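Local coordinates for chitin binding domain (Burkholderia pseudomallei, PDB 3UAM), which probably binds chitin or a related polysaccharide and cleaves its chains oxidatively, as a copper-dependent lytic polysaccharide monooxygenase, at residues Gly22-Pro27 with Gln209-Asn214. Sequence-based numbering, arbitrary orientation.
Sequences GRVITP and QVIDLN
Val24 and Gln209 make the one direct hydrogen bond between strands 22-26 and 209-214, whose axes run nearly parallel (20°) with a closest approach of 7.4 Å. That spacing, and the absence of backbone-to-backbone bonds between them, mark side-chain packing across two sheets. The Gln209 chain folds at chi2 (-84°), bringing its amide against the backbone of Arg23 and Val24. Val24 N donates to Gln209 OE1 over 3.0 Å, with a fairly straight N-H approach (163°), yet the donor stands well above the carbonyl plane. Ser29 OG also bonds to OE1, so two partners grip this buried oxygen. At the other end of the amide, a water bridges Gly22 O, to which it donates, and Gln209 NE2, whose bond to it is weak; NE2 has a further weak bond to Val45 O. Arg23 lends only its root, CB lying 3.6 Å from Gln209 OE1, while beyond CG its chain runs straight out to NE and NH1 hydrogen-bonds Asn46 OD1.

Apolar contacts continue the interface. The two methyls of Val24 part company: CG2 lies 3.8 Å from Gln209 CB, and CG1, anti to the backbone N, meets Ile211 CD1 at 3.9 Å. Ile211 also uses its other branch, CG2 resting 4.0 Å from CG of Pro27. The cis peptide before Pro27 follows a classic beta bulge, where Ile25 and Thr26 together sit opposite the single residue Ser117.

Strand 21-26 edges the three-stranded antiparallel sheet and pairs with strand 113-121, whose Trp118 touches both Val24 and Gln209. Strand 205-215 belongs to the opposing mixed sheet, so the contact helps join the layers of a beta-sandwich core, consistent with the immunoglobulin-like fold of this family; His106 of strand 106-108 packs on Pro27 and Ile211 alike.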
loop_
_atom_site.group_PDB
_atom_site.type_symbol
_atom_site.label_atom_id
_atom_site.label_comp_id
_atom_site.label_asym_id
_atom_site.label_seq_id
_atom_site.Cartn_x
_atom_site.Cartn_y
_atom_site.Cartn_z
ATOM N N GLY A 22 2.945 -0.247 10.174
ATOM C CA GLY A 22 2.687 0.878 9.289
ATOM C C GLY A 22 1.287 0.775 8.713
ATOM O O GLY A 22 0.836 -0.333 8.401
ATOM N N ARG A 23 0.607 1.922 8.580
ATOM C CA ARG A 23 -0.715 1.978 7.940
ATOM C C ARG A 23 -1.011 3.381 7.404
ATOM O O ARG A 23 -0.369 4.353 7.799
ATOM C CB ARG A 23 -1.806 1.553 8.923
ATOM C CG ARG A 23 -2.034 2.558 10.038
ATOM C CD ARG A 23 -2.864 2.012 11.173
ATOM N NE ARG A 23 -3.047 3.053 12.174
ATOM C CZ ARG A 23 -2.107 3.472 13.025
ATOM N NH1 ARG A 23 -0.895 2.915 13.081
ATOM N NH2 ARG A 23 -2.401 4.457 13.854
ATOM N N VAL A 24 -1.980 3.476 6.500
ATOM C CA VAL A 24 -2.506 4.761 6.069
ATOM C C VAL A 24 -3.701 5.138 6.937
ATOM O O VAL A 24 -4.768 4.520 6.878
ATOM C CB VAL A 24 -2.886 4.739 4.584
ATOM C CG1 VAL A 24 -3.675 5.988 4.213
ATOM C CG2 VAL A 24 -1.618 4.608 3.746
ATOM N N ILE A 25 -3.514 6.177 7.740
ATOM C CA ILE A 25 -4.528 6.588 8.684
ATOM C C ILE A 25 -5.528 7.554 8.064
ATOM O O ILE A 25 -6.675 7.599 8.519
ATOM C CB ILE A 25 -3.930 7.154 10.000
ATOM C CG1 ILE A 25 -3.014 8.362 9.762
ATOM C CG2 ILE A 25 -3.198 6.046 10.750
ATOM C CD1 ILE A 25 -2.782 9.196 11.018
ATOM N N THR A 26 -5.114 8.351 7.079
ATOM C CA THR A 26 -6.058 9.230 6.369
ATOM C C THR A 26 -5.617 9.436 4.914
ATOM O O THR A 26 -4.423 9.500 4.616
ATOM C CB THR A 26 -6.251 10.600 7.046
ATOM O OG1 THR A 26 -4.991 11.105 7.437
ATOM C CG2 THR A 26 -7.141 10.519 8.319
ATOM N N PRO A 27 -6.569 9.401 3.983
ATOM C CA PRO A 27 -7.919 8.949 4.264
ATOM C C PRO A 27 -7.849 7.525 4.797
ATOM O O PRO A 27 -6.943 6.787 4.418
ATOM C CB PRO A 27 -8.603 8.977 2.901
ATOM C CG PRO A 27 -7.528 8.940 1.899
ATOM C CD PRO A 27 -6.319 9.554 2.542
ATOM N N GLN A 209 -1.608 -1.001 1.704
ATOM C CA GLN A 209 -2.752 -0.256 2.218
ATOM C C GLN A 209 -3.669 0.210 1.087
ATOM O O GLN A 209 -3.475 1.266 0.468
ATOM C CB GLN A 209 -2.300 0.924 3.072
ATOM C CG GLN A 209 -1.615 0.489 4.360
ATOM C CD GLN A 209 -2.593 0.185 5.469
ATOM O OE1 GLN A 209 -3.441 1.010 5.795
ATOM N NE2 GLN A 209 -2.462 -1.001 6.077
ATOM N N VAL A 210 -4.679 -0.613 0.855
ATOM C CA VAL A 210 -5.769 -0.298 -0.053
ATOM C C VAL A 210 -6.700 0.769 0.531
ATOM O O VAL A 210 -7.042 0.737 1.700
ATOM C CB VAL A 210 -6.530 -1.603 -0.426
ATOM C CG1 VAL A 210 -7.923 -1.316 -0.944
ATOM C CG2 VAL A 210 -5.726 -2.351 -1.475
ATOM N N ILE A 211 -7.058 1.742 -0.310
ATOM C CA ILE A 211 -7.927 2.848 0.047
ATOM C C ILE A 211 -9.025 2.886 -0.991
ATOM O O ILE A 211 -8.743 2.901 -2.210
ATOM C CB ILE A 211 -7.209 4.217 -0.007
ATOM C CG1 ILE A 211 -5.969 4.199 0.875
ATOM C CG2 ILE A 211 -8.156 5.319 0.445
ATOM C CD1 ILE A 211 -5.004 5.332 0.609
ATOM N N ASP A 212 -10.261 2.868 -0.510
ATOM C CA ASP A 212 -11.410 2.744 -1.381
ATOM C C ASP A 212 -11.996 4.116 -1.660
ATOM O O ASP A 212 -12.271 4.863 -0.741
ATOM C CB ASP A 212 -12.462 1.854 -0.729
ATOM C CG ASP A 212 -12.033 0.403 -0.657
ATOM O OD1 ASP A 212 -11.810 -0.239 -1.733
ATOM O OD2 ASP A 212 -11.951 -0.103 0.496
ATOM N N LEU A 213 -12.206 4.415 -2.941
ATOM C CA LEU A 213 -12.600 5.739 -3.420
ATOM C C LEU A 213 -13.864 5.668 -4.280
ATOM O O LEU A 213 -14.052 4.719 -5.043
ATOM C CB LEU A 213 -11.469 6.346 -4.265
ATOM C CG LEU A 213 -10.078 6.442 -3.619
ATOM C CD1 LEU A 213 -9.091 7.054 -4.620
ATOM C CD2 LEU A 213 -10.090 7.231 -2.315
ATOM N N ASN A 214 -14.707 6.695 -4.156
ATOM C CA ASN A 214 -15.850 6.871 -5.015
ATOM C C ASN A 214 -15.785 8.236 -5.692
ATOM O O ASN A 214 -15.976 9.264 -5.054
ATOM C CB ASN A 214 -17.159 6.761 -4.231
ATOM C CG ASN A 214 -18.351 6.590 -5.152
ATOM O OD1 ASN A 214 -18.310 5.782 -6.077
ATOM N ND2 ASN A 214 -19.420 7.331 -4.893
HETATM O O HOH W 1 -0.324 -2.644 7.307
#